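Local structure of telomerase reverse transcriptase (Candida tropicalis MYA-3404, 6ZD1) at residues L317-D322 and L561-K566; P331-I336 and I505-N510; N307-V312 and T552-D557; F485-E490 and K515-K520. The protein probably acts as a telomerase reverse transcriptase, extending chromosome ends with short DNA repeats copied from a template within its RNA component. All coordinates share one frame; numbering follows the deposited sequence.

In the fold
All four contacts lie in and beside the palm of the reverse transcriptase core. Interaction 2 is buried and pairs the two middle strands of the four-stranded sheet, 334-339 and 503-508, by backbone hydrogen bonds. Interactions 1 and 3 both bring helix 309-326 against the three-stranded sheet 550-567, without a hydrogen bond across either: interaction 1 is partly buried and mixes leucine packing with an arginine stem, whereas interaction 3 is buried and almost wholly apolar. Leu563 and Phe319 of interaction 1 reach the Met335 and Ile507 face of interaction 2. Interaction 4 lies beyond the other face, where Phe506 meets Leu488 and Val517, and combines a lysine modelled, doubtfully close, over a phenylalanine face with an exposed phenylalanine.

Interaction 1: residues L317-D322 and L561-K566; sequences LTFRND and LTLDVK
Leu563 packs its isobutyl group against one side of helix 309-326, and the apolar contacts centre on it. Leu563 CD1 lies 3.6 Å from Arg320 CB and 3.9 Å from Phe319 CD2, approaching the phenyl ring obliquely. One turn earlier on the helix, Leu317 CD2 meets Val565 CG2 at 4.1 Å, the two branched ends crossing at a slant.

The polar groups form no hydrogen bond between the segments. Arg320 CG, anti to the backbone N (chi1 178°), lies 3.7 Å from Leu563 CB, and the two side chains run past each other in opposite directions. Farther out, Arg320 CD is 3.5 Å from Thr562 O. The guanidinium turns back to its own helix, where NE and NH2 both hydrogen-bond side-on to one oxygen, holding its rotation: Arg320 NE to Asn321 OD1 is 3.2 Å, and Arg320 NH2 to Asn321 OD1 is 3.1 Å. Leu317 CD2 lies over the centre of one guanidinium face. Asp564 is near enough that its charge may favour this placement, though the charged atoms do not touch.

Around the contact, Leu563 continues onto Leu333 beside strand 334-339, while Val565, on strand 565-567, reaches Ala313 and Ile316 of the helix and Leu556 of strand 556-559.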
loop_
_atom_site.group_PDB
_atom_site.type_symbol
_atom_site.label_atom_id
_atom_site.label_comp_id
_atom_site.label_asym_id
_atom_site.label_seq_id
_atom_site.Cartn_x
_atom_site.Cartn_y
_atom_site.Cartn_z
ATOM N N LEU A 317 25.346 4.157 10.296
ATOM C CA LEU A 317 25.800 3.979 11.672
ATOM C C LEU A 317 26.999 3.043 11.746
ATOM O O LEU A 317 27.915 3.259 12.550
ATOM C CB LEU A 317 24.658 3.456 12.539
ATOM C CG LEU A 317 23.508 4.434 12.782
ATOM C CD1 LEU A 317 22.492 3.823 13.729
ATOM C CD2 LEU A 317 24.027 5.754 13.329
ATOM N N THR A 318 27.000 1.981 10.938
ATOM C CA THR A 318 28.183 1.132 10.848
ATOM C C THR A 318 29.346 1.886 10.212
ATOM O O THR A 318 30.496 1.749 10.646
ATOM C CB THR A 318 27.854 -0.140 10.063
ATOM O OG1 THR A 318 26.799 -0.846 10.729
ATOM C CG2 THR A 318 29.073 -1.048 9.959
ATOM N N PHE A 319 29.058 2.706 9.196
ATOM C CA PHE A 319 30.091 3.553 8.607
ATOM C C PHE A 319 30.665 4.509 9.644
ATOM O O PHE A 319 31.886 4.683 9.734
ATOM C CB PHE A 319 29.505 4.319 7.418
ATOM C CG PHE A 319 30.509 5.129 6.643
ATOM C CD1 PHE A 319 31.468 4.507 5.856
ATOM C CD2 PHE A 319 30.464 6.516 6.668
ATOM C CE1 PHE A 319 32.383 5.254 5.132
ATOM C CE2 PHE A 319 31.374 7.270 5.948
ATOM C CZ PHE A 319 32.335 6.638 5.178
ATOM N N ARG A 320 29.802 5.109 10.466
ATOM C CA ARG A 320 30.287 5.992 11.520
ATOM C C ARG A 320 31.127 5.224 12.532
ATOM O O ARG A 320 32.227 5.652 12.900
ATOM C CB ARG A 320 29.108 6.670 12.215
ATOM C CG ARG A 320 29.506 7.567 13.369
ATOM C CD ARG A 320 28.321 7.822 14.273
ATOM N NE ARG A 320 27.895 6.593 14.931
ATOM C CZ ARG A 320 26.845 6.500 15.737
ATOM N NH1 ARG A 320 26.104 7.571 15.982
ATOM N NH2 ARG A 320 26.538 5.337 16.298
ATOM N N ASN A 321 30.630 4.064 12.973
ATOM C CA ASN A 321 31.324 3.294 13.998
ATOM C C ASN A 321 32.663 2.770 13.494
ATOM O O ASN A 321 33.665 2.822 14.215
ATOM C CB ASN A 321 30.445 2.138 14.475
ATOM C CG ASN A 321 29.233 2.611 15.255
ATOM O OD1 ASN A 321 29.189 3.749 15.727
ATOM N ND2 ASN A 321 28.246 1.735 15.402
ATOM N N ASP A 322 32.695 2.239 12.269
ATOM C CA ASP A 322 33.960 1.762 11.719
ATOM C C ASP A 322 34.960 2.899 11.538
ATOM O O ASP A 322 36.170 2.689 11.678
ATOM C CB ASP A 322 33.716 1.029 10.401
ATOM C CG ASP A 322 32.967 -0.279 10.596
ATOM O OD1 ASP A 322 32.769 -0.682 11.765
ATOM O OD2 ASP A 322 32.572 -0.904 9.588
ATOM N N LEU A 561 28.207 16.294 10.510
ATOM C CA LEU A 561 29.353 16.477 11.389
ATOM C C LEU A 561 29.581 15.289 12.314
ATOM O O LEU A 561 30.730 14.917 12.569
ATOM C CB LEU A 561 29.170 17.746 12.218
ATOM C CG LEU A 561 30.457 18.380 12.730
ATOM C CD1 LEU A 561 31.358 18.742 11.563
ATOM C CD2 LEU A 561 30.127 19.608 13.557
ATOM N N THR A 562 28.508 14.707 12.848
ATOM C CA THR A 562 28.612 13.596 13.781
ATOM C C THR A 562 28.023 12.295 13.251
ATOM O O THR A 562 28.117 11.271 13.939
ATOM C CB THR A 562 27.926 13.954 15.104
ATOM O OG1 THR A 562 26.534 14.193 14.870
ATOM C CG2 THR A 562 28.550 15.206 15.702
ATOM N N LEU A 563 27.425 12.304 12.057
ATOM C CA LEU A 563 26.769 11.124 11.486
ATOM C C LEU A 563 25.665 10.606 12.407
ATOM O O LEU A 563 25.473 9.399 12.568
ATOM C CB LEU A 563 27.775 10.020 11.143
ATOM C CG LEU A 563 28.574 10.231 9.849
ATOM C CD1 LEU A 563 29.315 8.963 9.451
ATOM C CD2 LEU A 563 27.677 10.701 8.715
ATOM N N ASP A 564 24.948 11.534 13.037
ATOM C CA ASP A 564 23.730 11.200 13.761
ATOM C C ASP A 564 22.598 10.972 12.763
ATOM O O ASP A 564 22.403 11.772 11.846
ATOM C CB ASP A 564 23.370 12.326 14.727
ATOM C CG ASP A 564 22.158 12.003 15.575
ATOM O OD1 ASP A 564 22.322 11.343 16.624
ATOM O OD2 ASP A 564 21.040 12.408 15.193
ATOM N N VAL A 565 21.861 9.878 12.937
ATOM C CA VAL A 565 20.763 9.503 12.047
ATOM C C VAL A 565 19.504 9.369 12.897
ATOM O O VAL A 565 19.387 8.435 13.699
ATOM C CB VAL A 565 21.055 8.196 11.298
ATOM C CG1 VAL A 565 19.897 7.841 10.376
ATOM C CG2 VAL A 565 22.357 8.297 10.516
ATOM N N LYS A 566 18.557 10.290 12.717
ATOM C CA LYS A 566 17.308 10.296 13.468
ATOM C C LYS A 566 16.126 10.255 12.505
ATOM O O LYS A 566 16.123 10.947 11.483
ATOM C CB LYS A 566 17.215 11.537 14.370
ATOM C CG LYS A 566 16.263 11.398 15.557
ATOM C CD LYS A 566 14.901 12.026 15.280
ATOM C CE LYS A 566 13.939 11.830 16.451
ATOM N NZ LYS A 566 13.650 10.387 16.711
#

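Interaction 2: residues P331-I336 and I505-N510; sequences PVLYMI and IFITSN
Tyr334 to Ile336 and Phe506 to Thr508 pair as neighbouring antiparallel strands in the middle of the four-stranded palm sheet. Two hydrogen-bonded pairs flank a non-hydrogen-bonded one. In the first, Tyr334 N gives a straight bond (179°) to Thr508 O, modelled at 2.5 Å, so short that the exact length is doubtful, and Thr508 N returns one to Tyr334 O at 2.7 Å. In the second, Ile336 N reaches Phe506 O at 2.9 Å and Phe506 N reaches Ile336 O at 2.8 Å. Between them, Met335 CA comes within 3.1 Å of Phe506 O, a CA-H...O contact.

Met335, a selenomethionine, and Ile507 share one face, side by side and pointing the same way. The selenoether bends at chi3 (60°), and Met335 CE rests 3.7 Å from Ile507 CG2. On the other face Ile336 CG2 lies in the plane of the Phe506 ring at its edge, 3.8 Å from Phe506 CD2. Tyr334 turns a ring edge to the chain beyond Thr508, with Tyr334 CE1 3.4 Å from Ser509 O, and its hydroxyl is hydrogen-bonded to Glu544. Thr508 OG1 accepts from Asn510 N in an ST turn, and Asn510 OD1 caps Asp512 N at the start of helix 511-520.

Strand 503-508 is the second arm of a hairpin whose turn carries a Val-Asp-Asp sequence, as in motif C of telomerases, and strand 334-339 is consistent with motif A. Their pairing is typical of the polymerase palm, in which these two motifs bring acidic residues together.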
loop_
_atom_site.group_PDB
_atom_site.type_symbol
_atom_site.label_atom_id
_atom_site.label_comp_id
_atom_site.label_asym_id
_atom_site.label_seq_id
_atom_site.Cartn_x
_atom_site.Cartn_y
_atom_site.Cartn_z
ATOM N N PRO A 331 36.525 12.083 10.969
ATOM C CA PRO A 331 37.089 13.083 10.060
ATOM C C PRO A 331 36.003 14.008 9.532
ATOM O O PRO A 331 34.804 13.777 9.698
ATOM C CB PRO A 331 37.689 12.245 8.920
ATOM C CG PRO A 331 37.523 10.796 9.332
ATOM C CD PRO A 331 36.416 10.762 10.333
ATOM N N VAL A 332 36.452 15.078 8.879
ATOM C CA VAL A 332 35.529 15.929 8.139
ATOM C C VAL A 332 34.977 15.118 6.977
ATOM O O VAL A 332 35.735 14.573 6.166
ATOM C CB VAL A 332 36.223 17.209 7.654
ATOM C CG1 VAL A 332 35.255 18.064 6.849
ATOM C CG2 VAL A 332 36.780 17.987 8.839
ATOM N N LEU A 333 33.654 15.005 6.912
ATOM C CA LEU A 333 32.979 14.153 5.945
ATOM C C LEU A 333 32.197 14.997 4.953
ATOM O O LEU A 333 31.639 16.037 5.312
ATOM C CB LEU A 333 32.038 13.167 6.641
ATOM C CG LEU A 333 32.741 12.158 7.547
ATOM C CD1 LEU A 333 31.725 11.324 8.291
ATOM C CD2 LEU A 333 33.673 11.275 6.730
ATOM N N TYR A 334 32.170 14.547 3.706
ATOM C CA TYR A 334 31.447 15.208 2.632
ATOM C C TYR A 334 30.326 14.291 2.173
ATOM O O TYR A 334 30.517 13.076 2.060
ATOM C CB TYR A 334 32.380 15.536 1.461
ATOM C CG TYR A 334 33.659 16.218 1.884
ATOM C CD1 TYR A 334 34.710 15.491 2.433
ATOM C CD2 TYR A 334 33.820 17.586 1.736
ATOM C CE1 TYR A 334 35.875 16.108 2.833
ATOM C CE2 TYR A 334 34.984 18.213 2.132
ATOM C CZ TYR A 334 36.009 17.467 2.680
ATOM O OH TYR A 334 37.175 18.079 3.076
HETATM N N MSE A 335 29.150 14.859 1.944
HETATM C CA MSE A 335 28.039 14.035 1.494
HETATM C C MSE A 335 27.156 14.709 0.458
HETATM O O MSE A 335 26.977 15.929 0.456
HETATM C CB MSE A 335 27.193 13.584 2.682
HETATM C CG MSE A 335 26.680 14.702 3.552
HETATM SE SE MSE A 335 25.679 13.967 5.050
HETATM C CE MSE A 335 27.102 12.916 5.865
ATOM N N ILE A 336 26.612 13.877 -0.424
ATOM C CA ILE A 336 25.826 14.314 -1.569
ATOM C C ILE A 336 24.631 13.378 -1.706
ATOM O O ILE A 336 24.778 12.156 -1.589
ATOM C CB ILE A 336 26.683 14.323 -2.853
ATOM C CG1 ILE A 336 25.834 14.624 -4.087
ATOM C CG2 ILE A 336 27.452 13.015 -3.004
ATOM C CD1 ILE A 336 25.672 16.094 -4.343
ATOM N N ILE A 505 22.574 8.463 -1.794
ATOM C CA ILE A 505 23.374 9.239 -0.854
ATOM C C ILE A 505 24.796 8.707 -0.907
ATOM O O ILE A 505 25.017 7.502 -1.071
ATOM C CB ILE A 505 22.807 9.191 0.581
ATOM C CG1 ILE A 505 23.518 10.222 1.462
ATOM C CG2 ILE A 505 22.943 7.797 1.178
ATOM C CD1 ILE A 505 22.867 10.438 2.799
ATOM N N PHE A 506 25.763 9.613 -0.799
ATOM C CA PHE A 506 27.171 9.241 -0.840
ATOM C C PHE A 506 27.920 10.068 0.190
ATOM O O PHE A 506 27.924 11.298 0.114
ATOM C CB PHE A 506 27.758 9.456 -2.235
ATOM C CG PHE A 506 29.243 9.274 -2.291
ATOM C CD1 PHE A 506 29.798 8.008 -2.195
ATOM C CD2 PHE A 506 30.085 10.365 -2.431
ATOM C CE1 PHE A 506 31.168 7.832 -2.242
ATOM C CE2 PHE A 506 31.457 10.196 -2.480
ATOM C CZ PHE A 506 32.000 8.929 -2.385
ATOM N N ILE A 507 28.559 9.391 1.139
ATOM C CA ILE A 507 29.301 10.030 2.217
ATOM C C ILE A 507 30.761 9.631 2.077
ATOM O O ILE A 507 31.068 8.456 1.846
ATOM C CB ILE A 507 28.753 9.632 3.597
ATOM C CG1 ILE A 507 27.250 9.909 3.670
ATOM C CG2 ILE A 507 29.482 10.386 4.700
ATOM C CD1 ILE A 507 26.595 9.387 4.927
ATOM N N THR A 508 31.654 10.608 2.196
ATOM C CA THR A 508 33.071 10.348 2.009
ATOM C C THR A 508 33.880 11.337 2.835
ATOM O O THR A 508 33.423 12.443 3.134
ATOM C CB THR A 508 33.454 10.442 0.528
ATOM O OG1 THR A 508 34.845 10.132 0.363
ATOM C CG2 THR A 508 33.180 11.843 -0.001
ATOM N N SER A 509 35.083 10.911 3.220
ATOM C CA SER A 509 36.092 11.811 3.759
ATOM C C SER A 509 37.041 12.316 2.686
ATOM O O SER A 509 37.747 13.304 2.914
ATOM C CB SER A 509 36.894 11.122 4.866
ATOM O OG SER A 509 37.628 10.024 4.351
ATOM N N ASN A 510 37.083 11.646 1.537
ATOM C CA ASN A 510 37.970 12.009 0.437
ATOM C C ASN A 510 37.255 13.017 -0.457
ATOM O O ASN A 510 36.346 12.655 -1.213
ATOM C CB ASN A 510 38.378 10.766 -0.349
ATOM C CG ASN A 510 39.590 11.001 -1.227
ATOM O OD1 ASN A 510 39.851 12.122 -1.661
ATOM N ND2 ASN A 510 40.339 9.938 -1.492
#

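Interaction 3: residues N307-V312 and T552-D557; sequences NSTNEV and TFVGLD
Val312 and Thr309, one helical turn apart near the start of helix 309-326, face the hairpin that joins strands 550-553 and 556-559. Nearly all the contact is apolar. Val312 CG1, anti to the backbone N (chi1 165°), is shared by two partners. It lies in the plane of the Phe553 ring, at the edge, with Val312 CG1 3.7 Å from Phe553 CD2 and the two side chains crossing at about a right angle. Val312 CG1 also meets Leu556 CD1, again at 3.7 Å. Val554 CG2 lies over one face of the Phe553 ring, offset toward its rim, so the ring has one valine at its edge and another above it. Thr309 contributes its methyl: Thr309 CG2 is 3.9 Å from Leu556 CD2, the side chains sliding past each other in opposite directions.

Polar groups take a lesser part, and no hydrogen bond crosses. Thr309 CG2 rests 3.8 Å from Val554 O, while the hydroxyl Thr309 OG1 is 4.2 Å from Val554 CG2.

Hydrogen bonds within the hairpin shape it. A type II turn runs from Phe553 to Leu556, closed by Leu556 N to Phe553 O at 3.1 Å, and Gly555 adopts the positive phi (64°) that glycine favours. Farther along, Thr552 OG1 donates to Asp557 OD1 at 3.0 Å, tying the two arms together.

At the helix start, Ser308 occupies the N-cap position, and Glu614 of helix 609-637 accepts from Ser308 OG and Asn310 N. The Phe-Val-Gly-Leu hairpin beside the palm is consistent with motif E, the primer grip of reverse transcriptases.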
loop_
_atom_site.group_PDB
_atom_site.type_symbol
_atom_site.label_atom_id
_atom_site.label_comp_id
_atom_site.label_asym_id
_atom_site.label_seq_id
_atom_site.Cartn_x
_atom_site.Cartn_y
_atom_site.Cartn_z
ATOM N N ASN A 307 17.955 -2.174 0.478
ATOM C CA ASN A 307 16.575 -2.582 0.259
ATOM C C ASN A 307 15.557 -1.845 1.125
ATOM O O ASN A 307 14.358 -1.964 0.861
ATOM C CB ASN A 307 16.438 -4.091 0.488
ATOM C CG ASN A 307 17.254 -4.904 -0.500
ATOM O OD1 ASN A 307 17.468 -4.487 -1.640
ATOM N ND2 ASN A 307 17.715 -6.071 -0.068
ATOM N N SER A 308 15.980 -1.081 2.130
ATOM C CA SER A 308 15.014 -0.448 3.022
ATOM C C SER A 308 15.645 0.768 3.689
ATOM O O SER A 308 16.858 0.980 3.625
ATOM C CB SER A 308 14.501 -1.439 4.071
ATOM O OG SER A 308 15.548 -1.879 4.921
ATOM N N THR A 309 14.794 1.572 4.337
ATOM C CA THR A 309 15.269 2.791 4.988
ATOM C C THR A 309 16.125 2.477 6.212
ATOM O O THR A 309 17.200 3.061 6.396
ATOM C CB THR A 309 14.090 3.684 5.376
ATOM O OG1 THR A 309 13.610 4.371 4.212
ATOM C CG2 THR A 309 14.513 4.707 6.422
ATOM N N ASN A 310 15.659 1.566 7.070
ATOM C CA ASN A 310 16.445 1.208 8.246
ATOM C C ASN A 310 17.811 0.665 7.854
ATOM O O ASN A 310 18.786 0.851 8.591
ATOM C CB ASN A 310 15.702 0.184 9.104
ATOM C CG ASN A 310 14.397 0.720 9.653
ATOM O OD1 ASN A 310 13.895 1.750 9.203
ATOM N ND2 ASN A 310 13.834 0.017 10.628
ATOM N N GLU A 311 17.908 0.003 6.697
ATOM C CA GLU A 311 19.214 -0.462 6.248
ATOM C C GLU A 311 20.108 0.707 5.856
ATOM O O GLU A 311 21.326 0.647 6.058
ATOM C CB GLU A 311 19.067 -1.445 5.084
ATOM C CG GLU A 311 20.089 -2.579 5.122
ATOM C CD GLU A 311 20.240 -3.304 3.797
ATOM O OE1 GLU A 311 21.335 -3.219 3.198
ATOM O OE2 GLU A 311 19.273 -3.961 3.356
ATOM N N VAL A 312 19.522 1.779 5.315
ATOM C CA VAL A 312 20.293 2.990 5.041
ATOM C C VAL A 312 20.876 3.542 6.336
ATOM O O VAL A 312 22.065 3.869 6.416
ATOM C CB VAL A 312 19.415 4.036 4.326
ATOM C CG1 VAL A 312 20.073 5.407 4.353
ATOM C CG2 VAL A 312 19.129 3.603 2.895
ATOM N N THR A 552 18.463 15.913 4.946
ATOM C CA THR A 552 17.334 14.994 5.004
ATOM C C THR A 552 17.438 14.010 3.845
ATOM O O THR A 552 17.241 14.379 2.681
ATOM C CB THR A 552 16.005 15.745 4.965
ATOM O OG1 THR A 552 15.897 16.578 6.125
ATOM C CG2 THR A 552 14.844 14.762 4.955
ATOM N N PHE A 553 17.763 12.766 4.164
ATOM C CA PHE A 553 17.637 11.668 3.225
ATOM C C PHE A 553 16.263 11.040 3.451
ATOM O O PHE A 553 15.440 11.578 4.195
ATOM C CB PHE A 553 18.798 10.692 3.394
ATOM C CG PHE A 553 19.002 9.787 2.217
ATOM C CD1 PHE A 553 18.954 10.286 0.928
ATOM C CD2 PHE A 553 19.251 8.439 2.400
ATOM C CE1 PHE A 553 19.142 9.455 -0.159
ATOM C CE2 PHE A 553 19.442 7.603 1.319
ATOM C CZ PHE A 553 19.389 8.114 0.036
ATOM N N VAL A 554 15.985 9.906 2.804
ATOM C CA VAL A 554 14.643 9.336 2.869
ATOM C C VAL A 554 14.281 9.042 4.319
ATOM O O VAL A 554 14.853 8.144 4.950
ATOM C CB VAL A 554 14.569 8.072 2.011
ATOM C CG1 VAL A 554 14.378 8.441 0.557
ATOM C CG2 VAL A 554 15.846 7.254 2.173
ATOM N N GLY A 555 13.291 9.766 4.838
ATOM C CA GLY A 555 12.809 9.555 6.191
ATOM C C GLY A 555 13.800 9.830 7.309
ATOM O O GLY A 555 13.452 9.702 8.488
ATOM N N LEU A 556 15.028 10.219 6.968
ATOM C CA LEU A 556 16.109 10.336 7.937
ATOM C C LEU A 556 16.659 11.753 7.978
ATOM O O LEU A 556 16.817 12.403 6.940
ATOM C CB LEU A 556 17.255 9.379 7.608
ATOM C CG LEU A 556 16.908 7.907 7.427
ATOM C CD1 LEU A 556 18.152 7.122 7.045
ATOM C CD2 LEU A 556 16.283 7.354 8.694
ATOM N N ASP A 557 16.968 12.215 9.185
ATOM C CA ASP A 557 17.751 13.424 9.398
ATOM C C ASP A 557 19.178 13.001 9.713
ATOM O O ASP A 557 19.415 12.313 10.711
ATOM C CB ASP A 557 17.180 14.265 10.538
ATOM C CG ASP A 557 16.209 15.317 10.054
ATOM O OD1 ASP A 557 15.972 15.386 8.829
ATOM O OD2 ASP A 557 15.688 16.077 10.899
#

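Interaction 4: residues F485-E490 and K515-K520; sequences FKFLWE and KKVKDK
A cation-pi contact between Lys520 and Phe485 joins the last turn of helix 511-520 to the loop that leaves helix 469-484. The ammonium nitrogen is modelled over the middle of one ring face, with Lys520 NZ 2.9 Å from the centroid of the Phe485 ring and 7° off its normal. This is unusually close, which makes the detail doubtful. Lys520 CG is anti to the backbone N (chi1 -177°), and the chain stays extended until a bend at chi4 (-89°) places NZ on the ring. Val517, one turn earlier, approaches the same ring obliquely, with Val517 CG1 4.1 Å from Phe485 CE1.

Both elements belong to the palm, where they lie beyond the sheet face carrying Phe506. Leu488 and Val517 both pack on that phenylalanine, and Phe485 continues onto Leu497 of strand 495-500.

Phe487, at the centre of an inverse gamma turn, extends from the loop toward the more exposed flank of the helix. Its ring is slanted against the Lys516 stem, with Phe487 CE1 3.4 Å from Lys516 CB and Phe487 CD1 3.9 Å from Lys516 CD. The rim of the same ring turns to Lys520, Phe487 CZ lying 4.3 Å from Lys520 CD. Lys516 NZ stands 5.9 Å from the Phe487 ring centroid, at most a weak attraction.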
loop_
_atom_site.group_PDB
_atom_site.type_symbol
_atom_site.label_atom_id
_atom_site.label_comp_id
_atom_site.label_asym_id
_atom_site.label_seq_id
_atom_site.Cartn_x
_atom_site.Cartn_y
_atom_site.Cartn_z
ATOM N N PHE A 485 30.087 2.677 -10.886
ATOM C CA PHE A 485 30.745 3.280 -9.731
ATOM C C PHE A 485 31.890 2.407 -9.234
ATOM O O PHE A 485 32.089 2.240 -8.029
ATOM C CB PHE A 485 29.752 3.530 -8.600
ATOM C CG PHE A 485 28.796 4.656 -8.866
ATOM C CD1 PHE A 485 29.160 5.967 -8.606
ATOM C CD2 PHE A 485 27.531 4.404 -9.367
ATOM C CE1 PHE A 485 28.281 7.007 -8.849
ATOM C CE2 PHE A 485 26.646 5.437 -9.610
ATOM C CZ PHE A 485 27.021 6.741 -9.350
ATOM N N LYS A 486 32.649 1.836 -10.177
ATOM C CA LYS A 486 33.702 0.885 -9.833
ATOM C C LYS A 486 34.712 1.474 -8.858
ATOM O O LYS A 486 35.222 0.757 -7.989
ATOM C CB LYS A 486 34.414 0.413 -11.101
ATOM C CG LYS A 486 33.530 -0.375 -12.052
ATOM C CD LYS A 486 34.262 -0.713 -13.345
ATOM C CE LYS A 486 33.371 -1.514 -14.286
ATOM N NZ LYS A 486 34.025 -1.767 -15.598
ATOM N N PHE A 487 34.988 2.774 -8.947
ATOM C CA PHE A 487 36.007 3.365 -8.089
ATOM C C PHE A 487 35.428 3.703 -6.723
ATOM O O PHE A 487 35.571 4.830 -6.241
ATOM C CB PHE A 487 36.573 4.633 -8.740
ATOM C CG PHE A 487 35.508 5.573 -9.263
ATOM C CD1 PHE A 487 34.958 6.556 -8.452
ATOM C CD2 PHE A 487 35.061 5.472 -10.572
ATOM C CE1 PHE A 487 33.979 7.406 -8.928
ATOM C CE2 PHE A 487 34.085 6.327 -11.054
ATOM C CZ PHE A 487 33.544 7.295 -10.230
ATOM N N LEU A 488 34.799 2.729 -6.073
ATOM C CA LEU A 488 34.320 2.915 -4.712
ATOM C C LEU A 488 34.588 1.745 -3.782
ATOM O O LEU A 488 34.589 1.947 -2.559
ATOM C CB LEU A 488 32.815 3.226 -4.708
ATOM C CG LEU A 488 32.420 4.632 -5.198
ATOM C CD1 LEU A 488 30.912 4.835 -5.145
ATOM C CD2 LEU A 488 33.130 5.704 -4.386
ATOM N N TRP A 489 34.812 0.538 -4.303
ATOM C CA TRP A 489 34.741 -0.681 -3.508
ATOM C C TRP A 489 36.096 -1.368 -3.348
ATOM O O TRP A 489 36.155 -2.577 -3.099
ATOM C CB TRP A 489 33.716 -1.637 -4.119
ATOM C CG TRP A 489 32.441 -0.945 -4.516
ATOM C CD1 TRP A 489 31.582 -0.269 -3.695
ATOM C CD2 TRP A 489 31.882 -0.862 -5.832
ATOM N NE1 TRP A 489 30.525 0.230 -4.420
ATOM C CE2 TRP A 489 30.687 -0.121 -5.734
ATOM C CE3 TRP A 489 32.278 -1.343 -7.085
ATOM C CZ2 TRP A 489 29.885 0.149 -6.839
ATOM C CZ3 TRP A 489 31.478 -1.078 -8.178
ATOM C CH2 TRP A 489 30.297 -0.336 -8.049
ATOM N N GLU A 490 37.186 -0.622 -3.500
ATOM C CA GLU A 490 38.497 -1.043 -3.027
ATOM C C GLU A 490 39.008 -0.138 -1.917
ATOM O O GLU A 490 40.068 -0.410 -1.342
ATOM C CB GLU A 490 39.508 -1.084 -4.179
ATOM C CG GLU A 490 39.293 -2.233 -5.156
ATOM C CD GLU A 490 38.106 -2.008 -6.072
ATOM O OE1 GLU A 490 37.931 -0.867 -6.547
ATOM O OE2 GLU A 490 37.344 -2.968 -6.308
ATOM N N LYS A 515 34.410 14.553 -5.929
ATOM C CA LYS A 515 34.276 15.151 -7.253
ATOM C C LYS A 515 34.120 14.093 -8.336
ATOM O O LYS A 515 33.482 14.354 -9.360
ATOM C CB LYS A 515 35.476 16.048 -7.558
ATOM C CG LYS A 515 35.248 17.523 -7.250
ATOM C CD LYS A 515 34.192 18.131 -8.170
ATOM C CE LYS A 515 34.026 19.624 -7.914
ATOM N NZ LYS A 515 33.044 20.259 -8.837
ATOM N N LYS A 516 34.694 12.904 -8.137
ATOM C CA LYS A 516 34.472 11.808 -9.076
ATOM C C LYS A 516 32.991 11.466 -9.173
ATOM O O LYS A 516 32.435 11.358 -10.274
ATOM C CB LYS A 516 35.284 10.582 -8.656
ATOM C CG LYS A 516 36.786 10.753 -8.795
ATOM C CD LYS A 516 37.525 9.499 -8.353
ATOM C CE LYS A 516 39.020 9.646 -8.563
ATOM N NZ LYS A 516 39.340 9.887 -9.997
ATOM N N VAL A 517 32.336 11.282 -8.026
ATOM C CA VAL A 517 30.899 11.031 -8.022
ATOM C C VAL A 517 30.144 12.263 -8.504
ATOM O O VAL A 517 29.151 12.156 -9.235
ATOM C CB VAL A 517 30.440 10.605 -6.615
ATOM C CG1 VAL A 517 28.936 10.375 -6.589
ATOM C CG2 VAL A 517 31.190 9.363 -6.160
ATOM N N LYS A 518 30.612 13.454 -8.121
ATOM C CA LYS A 518 29.915 14.678 -8.496
ATOM C C LYS A 518 30.026 14.953 -9.990
ATOM O O LYS A 518 29.129 15.575 -10.573
ATOM C CB LYS A 518 30.474 15.856 -7.691
ATOM C CG LYS A 518 29.679 17.147 -7.792
ATOM C CD LYS A 518 30.294 18.206 -6.884
ATOM C CE LYS A 518 29.555 19.532 -6.975
ATOM N NZ LYS A 518 30.171 20.560 -6.086
ATOM N N ASP A 519 31.092 14.474 -10.634
ATOM C CA ASP A 519 31.251 14.663 -12.069
ATOM C C ASP A 519 30.587 13.566 -12.872
ATOM O O ASP A 519 30.272 13.775 -14.050
ATOM C CB ASP A 519 32.733 14.711 -12.453
ATOM C CG ASP A 519 33.424 15.962 -11.956
ATOM O OD1 ASP A 519 32.726 16.970 -11.705
ATOM O OD2 ASP A 519 34.664 15.941 -11.821
ATOM N N LYS A 520 30.360 12.405 -12.267
ATOM C CA LYS A 520 29.690 11.347 -12.997
ATOM C C LYS A 520 28.177 11.528 -13.010
ATOM O O LYS A 520 27.526 11.167 -13.996
ATOM C CB LYS A 520 30.064 9.994 -12.408
ATOM C CG LYS A 520 29.464 8.870 -13.176
ATOM C CD LYS A 520 30.236 7.609 -12.998
ATOM C CE LYS A 520 29.296 6.472 -13.205
ATOM N NZ LYS A 520 28.653 6.099 -11.917
#